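Local coordinates for endo-1,4-beta-mannanase (Eisenia fetida, PDB 5Y6T), which probably hydrolyses internal beta-1,4-mannosidic bonds in mannans, as a cold-adapted member of glycoside hydrolase family 5, at residues Thr122-Tyr133 and Ala196-Phe207; Gly35-Tyr43 and Ile68-Thr77. All coordinates share one frame; numbering follows the deposited sequence. Where two conformers were deposited one is given.

Contact 1: Thr122-Tyr133 and Ala196-Phe207; sequences TTPTSRYRDLIY and ADSIPMQRLQSF
R129 forms a salt bridge with D197 in one of the two conformers of that acid. The grip is side-on, to one carboxylate oxygen. NE and NH2 of R129 each lie 2.8 Å from OD2 of D197, on its syn side but tilted out of the carboxylate plane. The oxygen sits in the guanidinium plane, but the two flat groups are turned 71° apart. A bend at chi3 of R129 (-66°) turns this edge to the acid. OG1 of T123 donates to the carbonyl O of A196 at 2.6 Å, in the carbonyl plane and on a lone pair. Between the helices, one water bridges the backbones. It lies 2.6 Å from O of I132 and 2.7 Å from O of R203, but may not donate to both at once. R203 O also accepts from N of F207 within its helix. CG1 of I132 sits over the centre of the F207 ring, 3.8 Å from its centroid, in a CH-pi contact. CE1 of Y128 approaches CZ of F207 at 3.9 Å, and the OH of Y128 hydrogen-bonds to O of N119. Helices 126-133 and 201-207 cross at 91°, with axes 9.5 Å apart. This is near-perpendicular helix packing on the outside of a (beta/alpha)8 barrel, the fold of family 5 glycosidases, with a helix-to-loop salt bridge and one loop-to-loop hydrogen bond at one end.

Contact 2: Gly35-Tyr43 and Ile68-Thr77; sequences GRDFGNGQY and IWVHCDGGYT
Y76 has CG anti to its backbone N (chi1 -167°), which carries the ring in between R36 and N40. In one of its two conformers, R36 turns CG away from its carbonyl carbon (chi1 -61°) and runs extended across one face of that ring. CG of R36 lies 3.8 Å from the Y76 ring centroid, a CH-pi contact. The guanidinium follows, tilted 20° from the ring, with CD1 of Y76 over its centre. N40 takes the opposite face. Its amide stands almost upright on the ring, with ND2 3.4 Å from CE2 of Y76. CG of Q42 reaches the edge, while NE2 of Q42 donates to O of N40 at 3.0 Å. CE2 of F38 packs on CD1 of I68 at 3.6 Å. No direct hydrogen bond crosses between the segments. Waters do this work. One takes the N-H of Y76 and lies within bonding reach of O of G35 and O of H71. Another accepts from N of G35 and donates to OD2 of D37 and O of W69. The segments belong to a beta-alpha-beta unit of the barrel: the loop leading into helix 42-60 meets the C-terminal end of strand 65-72 and the loop beyond it.

Contact 2 is the more buried; contact 1 is partly buried, with exposed residues such as T123 and Y133. Their centres lie about 18 Å apart, and in sequence contact 2 closes before contact 1 opens. They hold different elements. Contact 1 joins two helices and the loops before them, whereas contact 2 joins loops at the ends of a helix and a strand. Direct charge pairing marks the first; water bridges and an aromatic sandwiched between polar side chains mark the second. The two meet where OG1 of T125 probably hydrogen-bonds to O of D73 at 2.8 Å. W118 lies between them as well, its ring meeting those of Y128, F207 and H71.

Contact 1: Thr122-Tyr133 and Ala196-Phe207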
loop_
_atom_site.group_PDB
_atom_site.type_symbol
_atom_site.label_atom_id
_atom_site.label_comp_id
_atom_site.label_asym_id
_atom_site.label_seq_id
_atom_site.Cartn_x
_atom_site.Cartn_y
_atom_site.Cartn_z
ATOM N N THR A 122 -3.286 11.120 -7.439
ATOM C CA THR A 122 -3.187 12.050 -8.558
ATOM C C THR A 122 -4.230 11.682 -9.587
ATOM O O THR A 122 -4.776 10.591 -9.592
ATOM C CB THR A 122 -1.818 11.992 -9.230
ATOM O OG1 THR A 122 -1.527 10.643 -9.664
ATOM C CG2 THR A 122 -0.700 12.533 -8.236
ATOM N N THR A 123 -4.503 12.584 -10.491
ATOM C CA THR A 123 -5.520 12.363 -11.449
ATOM C C THR A 123 -5.019 11.276 -12.446
ATOM O O THR A 123 -3.923 11.398 -13.027
ATOM C CB THR A 123 -5.800 13.651 -12.217
ATOM O OG1 THR A 123 -6.199 14.666 -11.291
ATOM C CG2 THR A 123 -6.941 13.443 -13.210
ATOM N N PRO A 124 -5.856 10.287 -12.715
ATOM C CA PRO A 124 -5.431 9.274 -13.667
ATOM C C PRO A 124 -5.274 9.733 -15.105
ATOM O O PRO A 124 -6.052 10.602 -15.552
ATOM C CB PRO A 124 -6.608 8.248 -13.645
ATOM C CG PRO A 124 -7.268 8.462 -12.368
ATOM C CD PRO A 124 -7.105 9.910 -12.013
ATOM N N THR A 125 -4.322 9.140 -15.815
ATOM C CA THR A 125 -4.336 9.186 -17.266
ATOM C C THR A 125 -5.598 8.499 -17.819
ATOM O O THR A 125 -6.210 7.684 -17.144
ATOM C CB THR A 125 -3.107 8.545 -17.871
ATOM O OG1 THR A 125 -3.113 7.152 -17.572
ATOM C CG2 THR A 125 -1.830 9.267 -17.405
ATOM N N SER A 126 -6.020 8.842 -19.031
ATOM C CA SER A 126 -7.308 8.397 -19.572
ATOM C C SER A 126 -7.328 6.873 -19.738
ATOM O O SER A 126 -8.393 6.198 -19.546
ATOM C CB SER A 126 -7.649 9.163 -20.886
ATOM O OG SER A 126 -6.667 8.763 -21.875
ATOM N N ARG A 127 -6.185 6.258 -20.037
ATOM C CA ARG A 127 -6.176 4.793 -20.209
ATOM C C ARG A 127 -6.368 4.082 -18.906
ATOM O O ARG A 127 -7.080 3.050 -18.847
ATOM C CB ARG A 127 -4.967 4.312 -20.919
ATOM C CG ARG A 127 -4.832 4.719 -22.403
ATOM C CD ARG A 127 -5.959 4.162 -23.224
ATOM N NE ARG A 127 -5.576 4.232 -24.648
ATOM C CZ ARG A 127 -6.439 4.202 -25.631
ATOM N NH1 ARG A 127 -7.698 4.052 -25.418
ATOM N NH2 ARG A 127 -6.006 4.331 -26.895
ATOM N N TYR A 128 -5.804 4.631 -17.848
ATOM C CA TYR A 128 -5.983 4.063 -16.510
ATOM C C TYR A 128 -7.427 4.293 -16.026
ATOM O O TYR A 128 -8.129 3.371 -15.573
ATOM C CB TYR A 128 -4.902 4.660 -15.607
ATOM C CG TYR A 128 -5.090 4.626 -14.096
ATOM C CD1 TYR A 128 -5.768 3.644 -13.466
ATOM C CD2 TYR A 128 -4.455 5.602 -13.285
ATOM C CE1 TYR A 128 -5.924 3.626 -12.076
ATOM C CE2 TYR A 128 -4.552 5.598 -11.930
ATOM C CZ TYR A 128 -5.328 4.649 -11.285
ATOM O OH TYR A 128 -5.414 4.737 -9.929
ATOM N N ARG A 129 -7.923 5.494 -16.186
ATOM C CA ARG A 129 -9.305 5.770 -15.802
ATOM C C ARG A 129 -10.259 4.833 -16.513
ATOM O O ARG A 129 -11.212 4.308 -15.906
ATOM C CB ARG A 129 -9.679 7.219 -16.065
ATOM C CG ARG A 129 -11.011 7.585 -15.339
ATOM C CD ARG A 129 -11.538 8.972 -15.620
ATOM N NE ARG A 129 -10.675 10.008 -15.104
ATOM C CZ ARG A 129 -9.742 10.629 -15.797
ATOM N NH1 ARG A 129 -9.516 10.294 -17.074
ATOM N NH2 ARG A 129 -9.026 11.577 -15.191
ATOM N N ASP A 130 -9.977 4.586 -17.780
ATOM C CA ASP A 130 -10.865 3.705 -18.532
ATOM C C ASP A 130 -10.860 2.259 -17.983
ATOM O O ASP A 130 -11.912 1.612 -18.104
ATOM C CB ASP A 130 -10.484 3.692 -20.010
ATOM C CG ASP A 130 -10.903 4.992 -20.748
ATOM O OD1 ASP A 130 -11.575 5.896 -20.168
ATOM O OD2 ASP A 130 -10.414 5.164 -21.891
ATOM N N LEU A 131 -9.773 1.809 -17.335
ATOM C CA LEU A 131 -9.792 0.489 -16.654
ATOM C C LEU A 131 -10.777 0.449 -15.499
ATOM O O LEU A 131 -11.290 -0.620 -15.161
ATOM C CB LEU A 131 -8.459 0.100 -16.163
ATOM C CG LEU A 131 -7.326 -0.007 -17.184
ATOM C CD1 LEU A 131 -6.061 -0.472 -16.514
ATOM C CD2 LEU A 131 -7.744 -0.896 -18.366
ATOM N N ILE A 132 -10.991 1.593 -14.871
ATOM C CA ILE A 132 -11.928 1.689 -13.746
ATOM C C ILE A 132 -13.349 1.637 -14.198
ATOM O O ILE A 132 -14.258 1.236 -13.451
ATOM C CB ILE A 132 -11.625 2.975 -12.931
ATOM C CG1 ILE A 132 -10.188 2.968 -12.375
ATOM C CG2 ILE A 132 -12.573 3.069 -11.751
ATOM C CD1 ILE A 132 -9.724 4.269 -11.758
ATOM N N TYR A 133 -13.604 2.102 -15.401
ATOM C CA TYR A 133 -14.934 2.168 -15.968
ATOM C C TYR A 133 -15.313 1.062 -16.950
ATOM O O TYR A 133 -16.481 0.903 -17.273
ATOM C CB TYR A 133 -15.182 3.494 -16.662
ATOM C CG TYR A 133 -15.425 4.632 -15.718
ATOM C CD1 TYR A 133 -14.362 5.317 -15.148
ATOM C CD2 TYR A 133 -16.705 5.028 -15.381
ATOM C CE1 TYR A 133 -14.568 6.388 -14.285
ATOM C CE2 TYR A 133 -16.908 6.091 -14.489
ATOM C CZ TYR A 133 -15.817 6.778 -13.975
ATOM O OH TYR A 133 -16.021 7.865 -13.079
ATOM N N ALA A 196 -8.365 14.795 -6.598
ATOM C CA ALA A 196 -7.796 14.511 -7.911
ATOM C C ALA A 196 -8.820 14.019 -8.983
ATOM O O ALA A 196 -8.503 14.011 -10.158
ATOM C CB ALA A 196 -6.656 13.494 -7.753
ATOM N N ASP A 197 -9.985 13.494 -8.581
ATOM C CA ASP A 197 -11.034 13.150 -9.533
ATOM C C ASP A 197 -12.279 12.854 -8.677
ATOM O O ASP A 197 -12.219 12.997 -7.446
ATOM C CB ASP A 197 -10.645 11.982 -10.441
ATOM C CG ASP A 197 -10.677 12.313 -11.924
ATOM O OD1 ASP A 197 -11.148 13.401 -12.314
ATOM O OD2 ASP A 197 -10.200 11.465 -12.702
ATOM N N SER A 198 -13.358 12.490 -9.347
ATOM C CA SER A 198 -14.698 12.296 -8.760
ATOM C C SER A 198 -15.321 11.014 -9.291
ATOM O O SER A 198 -16.427 11.014 -9.852
ATOM C CB SER A 198 -15.631 13.475 -9.092
ATOM O OG SER A 198 -15.006 14.712 -8.844
ATOM N N ILE A 199 -14.635 9.914 -9.120
ATOM C CA ILE A 199 -15.113 8.625 -9.586
ATOM C C ILE A 199 -15.976 8.054 -8.480
ATOM O O ILE A 199 -15.617 8.148 -7.307
ATOM C CB ILE A 199 -13.895 7.710 -9.852
ATOM C CG1 ILE A 199 -13.017 8.304 -10.957
ATOM C CG2 ILE A 199 -14.324 6.282 -10.293
ATOM C CD1 ILE A 199 -11.739 7.525 -11.237
ATOM N N PRO A 200 -17.084 7.417 -8.838
ATOM C CA PRO A 200 -17.908 6.798 -7.792
ATOM C C PRO A 200 -17.171 5.798 -6.973
ATOM O O PRO A 200 -16.470 4.944 -7.529
ATOM C CB PRO A 200 -19.004 6.101 -8.587
ATOM C CG PRO A 200 -19.118 6.885 -9.865
ATOM C CD PRO A 200 -17.691 7.253 -10.183
ATOM N N MET A 201 -17.459 5.768 -5.681
ATOM C CA MET A 201 -16.881 4.767 -4.806
ATOM C C MET A 201 -17.081 3.341 -5.260
ATOM O O MET A 201 -16.129 2.522 -5.235
ATOM C CB MET A 201 -17.406 4.965 -3.364
ATOM C CG MET A 201 -16.832 3.925 -2.394
ATOM S SD MET A 201 -15.058 3.974 -2.157
ATOM C CE MET A 201 -14.915 5.321 -0.991
ATOM N N GLN A 202 -18.302 3.011 -5.697
ATOM C CA GLN A 202 -18.556 1.660 -6.202
ATOM C C GLN A 202 -17.585 1.221 -7.287
ATOM O O GLN A 202 -17.174 0.021 -7.284
ATOM C CB GLN A 202 -19.978 1.538 -6.691
ATOM C CG GLN A 202 -20.319 0.141 -7.185
ATOM C CD GLN A 202 -20.088 -0.112 -8.642
ATOM O OE1 GLN A 202 -20.165 0.811 -9.488
ATOM N NE2 GLN A 202 -19.828 -1.377 -8.965
ATOM N N ARG A 203 -17.185 2.142 -8.207
ATOM C CA ARG A 203 -16.267 1.768 -9.280
ATOM C C ARG A 203 -14.840 1.511 -8.753
ATOM O O ARG A 203 -14.151 0.597 -9.227
ATOM C CB ARG A 203 -16.275 2.814 -10.391
ATOM C CG ARG A 203 -17.613 2.938 -11.100
ATOM C CD ARG A 203 -17.441 3.788 -12.341
ATOM N NE ARG A 203 -18.632 3.901 -13.201
ATOM C CZ ARG A 203 -18.958 3.033 -14.168
ATOM N NH1 ARG A 203 -18.233 1.947 -14.401
ATOM N NH2 ARG A 203 -20.004 3.275 -14.932
ATOM N N LEU A 204 -14.432 2.292 -7.733
ATOM C CA LEU A 204 -13.121 2.108 -7.094
ATOM C C LEU A 204 -13.061 0.790 -6.364
ATOM O O LEU A 204 -12.087 0.013 -6.508
ATOM C CB LEU A 204 -12.777 3.252 -6.168
ATOM C CG LEU A 204 -12.685 4.605 -6.906
ATOM C CD1 LEU A 204 -12.490 5.738 -5.898
ATOM C CD2 LEU A 204 -11.561 4.636 -7.939
ATOM N N GLN A 205 -14.097 0.540 -5.561
ATOM C CA GLN A 205 -14.218 -0.751 -4.915
ATOM C C GLN A 205 -14.225 -1.929 -5.854
ATOM O O GLN A 205 -13.611 -2.967 -5.562
ATOM C CB GLN A 205 -15.447 -0.815 -3.996
ATOM C CG GLN A 205 -15.399 0.123 -2.787
ATOM C CD GLN A 205 -16.798 0.350 -2.221
ATOM O OE1 GLN A 205 -17.789 0.582 -2.963
ATOM N NE2 GLN A 205 -16.889 0.390 -0.910
ATOM N N SER A 206 -15.017 -1.835 -6.927
ATOM C CA SER A 206 -15.047 -2.920 -7.936
ATOM C C SER A 206 -13.655 -3.182 -8.517
ATOM O O SER A 206 -13.232 -4.314 -8.617
ATOM C CB SER A 206 -16.102 -2.578 -9.005
ATOM O OG SER A 206 -16.182 -3.651 -9.943
ATOM N N PHE A 207 -12.952 -2.095 -8.882
ATOM C CA PHE A 207 -11.584 -2.120 -9.464
ATOM C C PHE A 207 -10.647 -2.855 -8.492
ATOM O O PHE A 207 -9.910 -3.735 -8.892
ATOM C CB PHE A 207 -11.159 -0.660 -9.768
ATOM C CG PHE A 207 -9.804 -0.477 -10.416
ATOM C CD1 PHE A 207 -9.629 -0.720 -11.775
ATOM C CD2 PHE A 207 -8.771 0.068 -9.718
ATOM C CE1 PHE A 207 -8.445 -0.419 -12.392
ATOM C CE2 PHE A 207 -7.568 0.400 -10.335
ATOM C CZ PHE A 207 -7.401 0.089 -11.679
HETATM O O HOH W 1 -14.183 -0.604 -11.660
#

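Contact 2: Gly35-Tyr43 and Ile68-Thr77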
loop_
_atom_site.group_PDB
_atom_site.type_symbol
_atom_site.label_atom_id
_atom_site.label_comp_id
_atom_site.label_asym_id
_atom_site.label_seq_id
_atom_site.Cartn_x
_atom_site.Cartn_y
_atom_site.Cartn_z
ATOM N N GLY A 35 6.777 6.364 -11.462
ATOM C CA GLY A 35 6.060 5.634 -12.480
ATOM C C GLY A 35 6.960 5.035 -13.538
ATOM O O GLY A 35 6.469 4.378 -14.427
ATOM N N ARG A 36 8.302 5.193 -13.377
ATOM C CA ARG A 36 9.244 4.757 -14.400
ATOM C C ARG A 36 10.408 4.005 -13.779
ATOM O O ARG A 36 11.544 4.020 -14.269
ATOM C CB ARG A 36 9.712 5.981 -15.206
ATOM C CG ARG A 36 8.561 6.668 -15.893
ATOM C CD ARG A 36 9.013 7.819 -16.776
ATOM N NE ARG A 36 7.943 8.348 -17.622
ATOM C CZ ARG A 36 8.109 8.719 -18.898
ATOM N NH1 ARG A 36 9.300 8.614 -19.499
ATOM N NH2 ARG A 36 7.086 9.204 -19.581
ATOM N N ASP A 37 10.135 3.308 -12.677
ATOM C CA ASP A 37 11.180 2.546 -12.006
ATOM C C ASP A 37 11.339 1.123 -12.524
ATOM O O ASP A 37 12.424 0.541 -12.490
ATOM C CB ASP A 37 10.875 2.512 -10.509
ATOM C CG ASP A 37 11.219 3.824 -9.835
ATOM O OD1 ASP A 37 12.311 4.351 -10.143
ATOM O OD2 ASP A 37 10.483 4.288 -8.978
ATOM N N PHE A 38 10.218 0.526 -12.871
ATOM C CA PHE A 38 10.143 -0.851 -13.354
ATOM C C PHE A 38 9.524 -0.912 -14.733
ATOM O O PHE A 38 8.573 -0.207 -15.025
ATOM C CB PHE A 38 9.334 -1.683 -12.336
ATOM C CG PHE A 38 9.904 -1.624 -10.944
ATOM C CD1 PHE A 38 10.920 -2.434 -10.529
ATOM C CD2 PHE A 38 9.363 -0.736 -10.009
ATOM C CE1 PHE A 38 11.440 -2.363 -9.259
ATOM C CE2 PHE A 38 9.845 -0.681 -8.728
ATOM C CZ PHE A 38 10.876 -1.472 -8.322
ATOM N N GLY A 39 10.003 -1.815 -15.571
ATOM C CA GLY A 39 9.467 -1.874 -16.909
ATOM C C GLY A 39 10.287 -0.998 -17.887
ATOM O O GLY A 39 11.064 -0.096 -17.480
ATOM N N ASN A 40 10.125 -1.316 -19.155
ATOM C CA ASN A 40 10.766 -0.557 -20.278
ATOM C C ASN A 40 12.274 -0.413 -20.106
ATOM O O ASN A 40 12.868 0.585 -20.513
ATOM C CB ASN A 40 10.032 0.740 -20.522
ATOM C CG ASN A 40 8.598 0.501 -20.979
ATOM O OD1 ASN A 40 8.327 -0.467 -21.711
ATOM N ND2 ASN A 40 7.687 1.396 -20.599
ATOM N N GLY A 41 12.876 -1.457 -19.534
ATOM C CA GLY A 41 14.352 -1.536 -19.315
ATOM C C GLY A 41 14.945 -0.476 -18.387
ATOM O O GLY A 41 16.182 -0.308 -18.325
ATOM N N GLN A 42 14.100 0.160 -17.551
ATOM C CA GLN A 42 14.513 1.238 -16.707
ATOM C C GLN A 42 15.341 0.776 -15.533
ATOM O O GLN A 42 16.204 1.475 -15.068
ATOM C CB GLN A 42 13.297 2.074 -16.260
ATOM C CG GLN A 42 12.675 2.799 -17.420
ATOM C CD GLN A 42 13.681 3.615 -18.240
ATOM O OE1 GLN A 42 14.232 4.592 -17.735
ATOM N NE2 GLN A 42 13.914 3.198 -19.475
ATOM N N TYR A 43 15.051 -0.404 -15.024
ATOM C CA TYR A 43 15.711 -0.850 -13.837
ATOM C C TYR A 43 17.186 -1.100 -14.173
ATOM O O TYR A 43 18.074 -0.645 -13.447
ATOM C CB TYR A 43 15.006 -2.134 -13.314
ATOM C CG TYR A 43 15.459 -2.584 -11.956
ATOM C CD1 TYR A 43 14.823 -2.140 -10.804
ATOM C CD2 TYR A 43 16.496 -3.494 -11.799
ATOM C CE1 TYR A 43 15.239 -2.581 -9.561
ATOM C CE2 TYR A 43 16.931 -3.889 -10.560
ATOM C CZ TYR A 43 16.245 -3.464 -9.433
ATOM O OH TYR A 43 16.674 -3.858 -8.158
ATOM N N ILE A 68 6.664 0.414 -2.218
ATOM C CA ILE A 68 7.132 0.976 -3.477
ATOM C C ILE A 68 6.020 0.931 -4.526
ATOM O O ILE A 68 5.176 -0.000 -4.581
ATOM C CB ILE A 68 8.376 0.208 -4.001
ATOM C CG1 ILE A 68 8.985 0.984 -5.195
ATOM C CG2 ILE A 68 8.092 -1.265 -4.329
ATOM C CD1 ILE A 68 10.449 0.663 -5.420
ATOM N N TRP A 69 6.010 1.926 -5.384
ATOM C CA TRP A 69 4.914 2.116 -6.337
ATOM C C TRP A 69 5.368 1.816 -7.747
ATOM O O TRP A 69 6.521 2.131 -8.113
ATOM C CB TRP A 69 4.422 3.536 -6.295
ATOM C CG TRP A 69 3.833 4.049 -5.016
ATOM C CD1 TRP A 69 3.792 3.433 -3.789
ATOM C CD2 TRP A 69 3.189 5.305 -4.848
ATOM N NE1 TRP A 69 3.195 4.280 -2.849
ATOM C CE2 TRP A 69 2.813 5.424 -3.488
ATOM C CE3 TRP A 69 2.915 6.383 -5.704
ATOM C CZ2 TRP A 69 2.160 6.566 -2.984
ATOM C CZ3 TRP A 69 2.259 7.487 -5.199
ATOM C CH2 TRP A 69 1.894 7.578 -3.858
ATOM N N VAL A 70 4.436 1.328 -8.555
ATOM C CA VAL A 70 4.793 0.868 -9.919
ATOM C C VAL A 70 4.073 1.666 -10.984
ATOM O O VAL A 70 4.698 2.590 -11.536
ATOM C CB VAL A 70 4.578 -0.653 -10.099
ATOM C CG1 VAL A 70 5.012 -1.135 -11.475
ATOM C CG2 VAL A 70 5.281 -1.456 -8.980
ATOM N N HIS A 71 2.827 1.400 -11.329
ATOM C CA HIS A 71 2.246 2.087 -12.482
ATOM C C HIS A 71 1.893 3.559 -12.217
ATOM O O HIS A 71 1.850 4.385 -13.178
ATOM C CB HIS A 71 0.960 1.428 -12.972
ATOM C CG HIS A 71 1.092 -0.037 -13.274
ATOM N ND1 HIS A 71 2.033 -0.539 -14.143
ATOM C CD2 HIS A 71 0.300 -1.072 -12.931
ATOM C CE1 HIS A 71 1.842 -1.845 -14.300
ATOM N NE2 HIS A 71 0.796 -2.195 -13.557
ATOM N N CYS A 72 1.531 3.844 -10.972
ATOM C CA CYS A 72 1.222 5.227 -10.535
ATOM C C CYS A 72 0.000 5.737 -11.288
ATOM O O CYS A 72 -1.102 5.164 -11.163
ATOM C CB CYS A 72 2.474 6.137 -10.655
ATOM S SG CYS A 72 3.807 5.617 -9.542
ATOM N N ASP A 73 0.147 6.698 -12.171
ATOM C CA ASP A 73 -0.997 7.232 -12.906
ATOM C C ASP A 73 -1.185 6.589 -14.288
ATOM O O ASP A 73 -2.004 6.990 -15.035
ATOM C CB ASP A 73 -0.806 8.757 -13.107
ATOM C CG ASP A 73 0.465 9.086 -13.900
ATOM O OD1 ASP A 73 1.164 8.213 -14.392
ATOM O OD2 ASP A 73 0.779 10.249 -14.061
ATOM N N GLY A 74 -0.457 5.508 -14.577
ATOM C CA GLY A 74 -0.551 4.792 -15.866
ATOM C C GLY A 74 0.108 5.476 -17.060
ATOM O O GLY A 74 -0.162 5.121 -18.186
ATOM N N GLY A 75 0.927 6.496 -16.783
ATOM C CA GLY A 75 1.555 7.281 -17.829
ATOM C C GLY A 75 2.663 6.594 -18.574
ATOM O O GLY A 75 2.908 6.944 -19.720
ATOM N N TYR A 76 3.298 5.582 -17.973
ATOM C CA TYR A 76 4.371 4.862 -18.614
ATOM C C TYR A 76 4.166 3.363 -18.741
ATOM O O TYR A 76 4.508 2.805 -19.752
ATOM C CB TYR A 76 5.624 5.144 -17.846
ATOM C CG TYR A 76 6.974 4.767 -18.442
ATOM C CD1 TYR A 76 7.470 5.367 -19.620
ATOM C CD2 TYR A 76 7.795 3.846 -17.781
ATOM C CE1 TYR A 76 8.725 5.078 -20.072
ATOM C CE2 TYR A 76 9.024 3.507 -18.261
ATOM C CZ TYR A 76 9.520 4.144 -19.372
ATOM O OH TYR A 76 10.809 3.814 -19.800
ATOM N N THR A 77 3.638 2.746 -17.691
ATOM C CA THR A 77 3.189 1.381 -17.659
ATOM C C THR A 77 1.790 1.381 -17.056
ATOM O O THR A 77 1.426 2.314 -16.310
ATOM C CB THR A 77 4.104 0.503 -16.801
ATOM O OG1 THR A 77 4.099 0.943 -15.437
ATOM C CG2 THR A 77 5.565 0.474 -17.405
HETATM O O HOH W 2 6.421 1.526 -14.315
HETATM O O HOH W 3 3.658 4.646 -15.180
HETATM O O HOH W 4 7.726 4.134 -9.557
HETATM O O HOH W 5 7.651 2.257 -11.706
HETATM O O HOH W 6 4.836 0.361 -21.123
#